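3-hydroxyacyl-thioester dehydratase Z (Mycobacterium tuberculosis, PDB 2C2I) probably catalyses the reversible hydration of trans-2-enoyl-CoA to (3R)-3-hydroxyacyl-CoA, acting as a homodimer with the hotdog fold. Local coordinates at residues T59-G63 with F64-A68; V24-Q28 with E29-L33. All coordinates share one frame; numbering follows the deposited sequence.

Contact 1: residues T59-G63 with F64-A68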
loop_
_atom_site.group_PDB
_atom_site.type_symbol
_atom_site.label_atom_id
_atom_site.label_comp_id
_atom_site.label_asym_id
_atom_site.label_seq_id
_atom_site.Cartn_x
_atom_site.Cartn_y
_atom_site.Cartn_z
ATOM N N THR A 59 -8.451 14.525 11.190
ATOM C CA THR A 59 -7.567 13.920 10.189
ATOM C C THR A 59 -7.778 12.407 10.190
ATOM O O THR A 59 -8.047 11.818 11.250
ATOM C CB THR A 59 -6.076 14.247 10.421
ATOM O OG1 THR A 59 -5.716 14.071 11.799
ATOM C CG2 THR A 59 -5.760 15.702 9.994
ATOM N N ILE A 60 -7.654 11.791 9.013
ATOM C CA ILE A 60 -7.735 10.324 8.887
ATOM C C ILE A 60 -6.427 9.778 8.286
ATOM O O ILE A 60 -5.710 10.502 7.573
ATOM C CB ILE A 60 -9.001 9.870 8.063
ATOM C CG1 ILE A 60 -8.959 10.347 6.602
ATOM C CG2 ILE A 60 -10.308 10.312 8.722
ATOM C CD1 ILE A 60 -10.081 9.793 5.749
ATOM N N ALA A 61 -6.100 8.519 8.577
ATOM C CA ALA A 61 -4.912 7.884 8.014
ATOM C C ALA A 61 -5.045 7.741 6.493
ATOM O O ALA A 61 -6.129 7.683 5.958
ATOM C CB ALA A 61 -4.700 6.489 8.642
ATOM N N HIS A 62 -3.910 7.651 5.813
ATOM C CA HIS A 62 -3.897 7.259 4.406
ATOM C C HIS A 62 -4.314 5.788 4.354
ATOM O O HIS A 62 -3.817 4.997 5.144
ATOM C CB HIS A 62 -2.475 7.331 3.842
ATOM C CG HIS A 62 -1.843 8.686 3.899
ATOM N ND1 HIS A 62 -1.353 9.235 5.066
ATOM C CD2 HIS A 62 -1.536 9.565 2.911
ATOM C CE1 HIS A 62 -0.821 10.417 4.803
ATOM N NE2 HIS A 62 -0.928 10.645 3.503
ATOM N N GLY A 63 -5.225 5.429 3.463
ATOM C CA GLY A 63 -5.524 3.995 3.227
ATOM C C GLY A 63 -4.265 3.204 2.898
ATOM O O GLY A 63 -4.116 2.028 3.327
ATOM N N PHE A 64 -3.331 3.826 2.180
ATOM C CA PHE A 64 -2.120 3.102 1.807
ATOM C C PHE A 64 -1.283 2.836 3.039
ATOM O O PHE A 64 -0.496 1.902 3.049
ATOM C CB PHE A 64 -1.298 3.840 0.742
ATOM C CG PHE A 64 -1.786 3.638 -0.673
ATOM C CD1 PHE A 64 -1.926 2.345 -1.220
ATOM C CD2 PHE A 64 -2.084 4.740 -1.469
ATOM C CE1 PHE A 64 -2.349 2.182 -2.538
ATOM C CE2 PHE A 64 -2.490 4.576 -2.815
ATOM C CZ PHE A 64 -2.644 3.313 -3.342
HETATM N N MSE A 65 -1.447 3.664 4.080
HETATM C CA MSE A 65 -0.694 3.417 5.296
HETATM C C MSE A 65 -1.308 2.266 6.080
HETATM O O MSE A 65 -0.591 1.380 6.499
HETATM C CB MSE A 65 -0.609 4.639 6.201
HETATM C CG MSE A 65 0.203 4.306 7.463
HETATM SE SE MSE A 65 0.593 5.866 8.539
HETATM C CE MSE A 65 -0.712 6.410 8.497
ATOM N N THR A 66 -2.621 2.296 6.285
ATOM C CA THR A 66 -3.301 1.210 7.023
ATOM C C THR A 66 -2.981 -0.150 6.361
ATOM O O THR A 66 -2.639 -1.134 7.028
ATOM C CB THR A 66 -4.822 1.469 7.090
ATOM O OG1 THR A 66 -5.049 2.723 7.767
ATOM C CG2 THR A 66 -5.534 0.380 7.883
ATOM N N LEU A 67 -3.060 -0.176 5.040
ATOM C CA LEU A 67 -2.704 -1.389 4.279
ATOM C C LEU A 67 -1.267 -1.800 4.596
ATOM O O LEU A 67 -1.000 -2.970 4.815
ATOM C CB LEU A 67 -2.873 -1.157 2.764
ATOM C CG LEU A 67 -2.399 -2.314 1.860
ATOM C CD1 LEU A 67 -3.223 -3.573 2.107
ATOM C CD2 LEU A 67 -2.476 -1.895 0.390
ATOM N N ALA A 68 -0.356 -0.824 4.618
ATOM C CA ALA A 68 1.073 -1.042 4.886
ATOM C C ALA A 68 1.394 -1.408 6.341
ATOM O O ALA A 68 2.543 -1.744 6.657
ATOM C CB ALA A 68 1.891 0.192 4.441
#
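Phe64 follows Gly63 as the chain turns into helix 63-68. Its CG sits beside its own backbone N and anti to the carbonyl carbon (chi1 -82°), which carries the ring away from the preceding loop, to Phe34. Met65 is the first residue to bind back across the turn. Its N donates to the O of His62, the N-cap residue, over 2.9 Å, but the N-H is well bent and comes in from above the carbonyl plane. The side chain of Met65, a selenomethionine, leaves with CG anti to the backbone N and bends only at its last torsion, toward Ala61. The end methyl sits on an unusually short bond to SE, so its closeness to Ala61 CB and to the edge of the His62 ring is approximate. Thr66 N takes the same carbonyl oxygen from a different direction: it lies in the carbonyl plane, 3.2 Å from His62 O, in a nearly straight bond (165°). Two amides at the start of the helix thus share one acceptor. Thr66 OG1 lies 3.9 Å from Ala61 CB, which the Met65 chain approaches from another direction. Leu67 continues the helical pattern, its N donating to Gly63 O over 3.0 Å. The NE2 of His62 is hydrogen-bonded to Asp40 O, and its ring stacks on that of His45; residues 60-63 probably line the substrate site, with His62 at the helix start beside this probable catalytic pair. Leu67 and Ala68 also touch Phe64 of the second subunit. This helical turn lies between helix 28-38, where Phe34 meets both Phe64 and Met65, and the sheet, where Leu67 packs on strands 86-95 and 141-149.

Contact 2: residues V24-Q28 with E29-L33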
loop_
_atom_site.group_PDB
_atom_site.type_symbol
_atom_site.label_atom_id
_atom_site.label_comp_id
_atom_site.label_asym_id
_atom_site.label_seq_id
_atom_site.Cartn_x
_atom_site.Cartn_y
_atom_site.Cartn_z
ATOM N N VAL A 24 -2.866 -1.318 18.061
ATOM C CA VAL A 24 -1.826 -0.318 17.847
ATOM C C VAL A 24 -2.503 1.022 17.612
ATOM O O VAL A 24 -3.541 1.092 16.947
ATOM C CB VAL A 24 -0.820 -0.669 16.685
ATOM C CG1 VAL A 24 -0.325 -2.115 16.771
ATOM C CG2 VAL A 24 -1.393 -0.367 15.318
ATOM N N THR A 25 -1.931 2.076 18.184
ATOM C CA THR A 25 -2.498 3.417 18.051
ATOM C C THR A 25 -1.849 4.122 16.862
ATOM O O THR A 25 -0.621 4.177 16.766
ATOM C CB THR A 25 -2.313 4.238 19.348
ATOM O OG1 THR A 25 -3.000 3.582 20.419
ATOM C CG2 THR A 25 -2.855 5.677 19.183
ATOM N N ILE A 26 -2.681 4.632 15.957
ATOM C CA ILE A 26 -2.189 5.370 14.778
ATOM C C ILE A 26 -2.128 6.859 15.117
ATOM O O ILE A 26 -3.161 7.487 15.351
ATOM C CB ILE A 26 -3.067 5.091 13.524
ATOM C CG1 ILE A 26 -3.061 3.592 13.159
ATOM C CG2 ILE A 26 -2.620 5.923 12.312
ATOM C CD1 ILE A 26 -1.686 2.889 13.282
ATOM N N THR A 27 -0.916 7.403 15.158
ATOM C CA THR A 27 -0.705 8.796 15.600
ATOM C C THR A 27 -0.582 9.789 14.453
ATOM O O THR A 27 -0.308 9.404 13.318
ATOM C CB THR A 27 0.552 8.940 16.483
ATOM O OG1 THR A 27 1.737 8.657 15.729
ATOM C CG2 THR A 27 0.462 8.015 17.703
ATOM N N GLN A 28 -0.760 11.072 14.761
ATOM C CA GLN A 28 -0.566 12.121 13.760
ATOM C C GLN A 28 0.893 12.150 13.284
ATOM O O GLN A 28 1.158 12.357 12.097
ATOM C CB GLN A 28 -1.008 13.486 14.296
ATOM C CG GLN A 28 -0.991 14.563 13.229
ATOM C CD GLN A 28 -2.011 14.323 12.125
ATOM O OE1 GLN A 28 -3.213 14.295 12.372
ATOM N NE2 GLN A 28 -1.527 14.183 10.889
ATOM N N GLU A 29 1.830 11.912 14.202
ATOM C CA GLU A 29 3.256 11.850 13.861
ATOM C C GLU A 29 3.513 10.795 12.785
ATOM O O GLU A 29 4.281 11.026 11.865
ATOM C CB GLU A 29 4.111 11.593 15.112
ATOM C CG GLU A 29 5.303 10.651 14.925
ATOM C CD GLU A 29 6.695 11.297 14.980
ATOM O OE1 GLU A 29 7.602 10.629 15.525
ATOM O OE2 GLU A 29 6.909 12.430 14.475
ATOM N N GLU A 30 2.869 9.634 12.918
ATOM C CA GLU A 30 3.043 8.560 11.935
ATOM C C GLU A 30 2.425 8.937 10.608
ATOM O O GLU A 30 2.984 8.612 9.548
ATOM C CB GLU A 30 2.442 7.253 12.444
ATOM C CG GLU A 30 3.182 6.696 13.654
ATOM C CD GLU A 30 2.467 5.503 14.265
ATOM O OE1 GLU A 30 1.211 5.416 14.160
ATOM O OE2 GLU A 30 3.173 4.642 14.826
ATOM N N VAL A 31 1.276 9.602 10.665
ATOM C CA VAL A 31 0.540 9.983 9.454
ATOM C C VAL A 31 1.350 11.021 8.667
ATOM O O VAL A 31 1.458 10.936 7.439
ATOM C CB VAL A 31 -0.895 10.467 9.765
ATOM C CG1 VAL A 31 -1.590 11.005 8.506
ATOM C CG2 VAL A 31 -1.735 9.333 10.348
ATOM N N ASN A 32 1.938 11.974 9.401
ATOM C CA ASN A 32 2.879 12.966 8.832
ATOM C C ASN A 32 4.135 12.362 8.218
ATOM O O ASN A 32 4.557 12.781 7.138
ATOM C CB ASN A 32 3.276 13.983 9.905
ATOM C CG ASN A 32 2.097 14.769 10.431
ATOM O OD1 ASN A 32 0.994 14.695 9.908
ATOM N ND2 ASN A 32 2.331 15.527 11.497
ATOM N N LEU A 33 4.739 11.374 8.883
ATOM C CA LEU A 33 5.929 10.719 8.352
ATOM C C LEU A 33 5.553 9.989 7.061
ATOM O O LEU A 33 6.329 9.991 6.125
ATOM C CB LEU A 33 6.529 9.712 9.335
ATOM C CG LEU A 33 7.183 10.214 10.639
ATOM C CD1 LEU A 33 7.587 9.070 11.553
ATOM C CD2 LEU A 33 8.369 11.089 10.316
HETATM O O HOH W 1 1.380 2.933 15.735
#
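Gln28 and Asn32 join their side-chain amides one helical turn apart. Gln28 NE2 donates to Asn32 OD1 over 2.8 Å, with the acceptor close to the plane of the Gln28 amide, whereas the donor is tilted from the plane of the Asn32 carbonyl. The two amides are turned 34° against each other. Outside the turn, the Gln28 amide has further partners in Thr59, at OE1, and in His45 O, at NE2, so its rotation is well fixed. The carboxylate of Glu30 reaches back along the chain, extended beyond CG. Its OE1 is met from above the carboxylate plane by Thr27 N, 3.1 Å away and nearly straight, while OE2 accepts from a water that also donates to Thr25 O. In return Glu30 N donates to Thr27 OG1 at 3.2 Å. The OG1 is placed for this by a chi1 of 66°, which tucks it between the backbone N and the carbonyl carbon. On the buried side Ile26 CG2 lies 4.0 Å from Val31 CG2, their side chains crossing at about a right angle. The reciprocal bonds of Thr27 and Glu30 form a capping box, here closing the N-terminus of helix 28-38 where the chain leaves strand 17-25.

Contacts 1 and 2 are two helix starts, their centres 9 Å apart, that touch. The loop of contact 1 reaches contact 2 through Thr59 OG1, 2.6 Å from Gln28 OE1 in a probable hydrogen bond. Further along, Val31 packs on the Met65 side chain, whose SE lies 3.8 Å from Glu30 O, and Val31 O lies 3.5 Å from His62 CE1. Residues 60-63 probably bind the substrate, and the side chain of His62 is about 3 Å from that of His45, which is probably important for catalysis, as in related enzymes. Val31, its side chain about 4 Å from that of His45, brings contact 2 to the border of the same site.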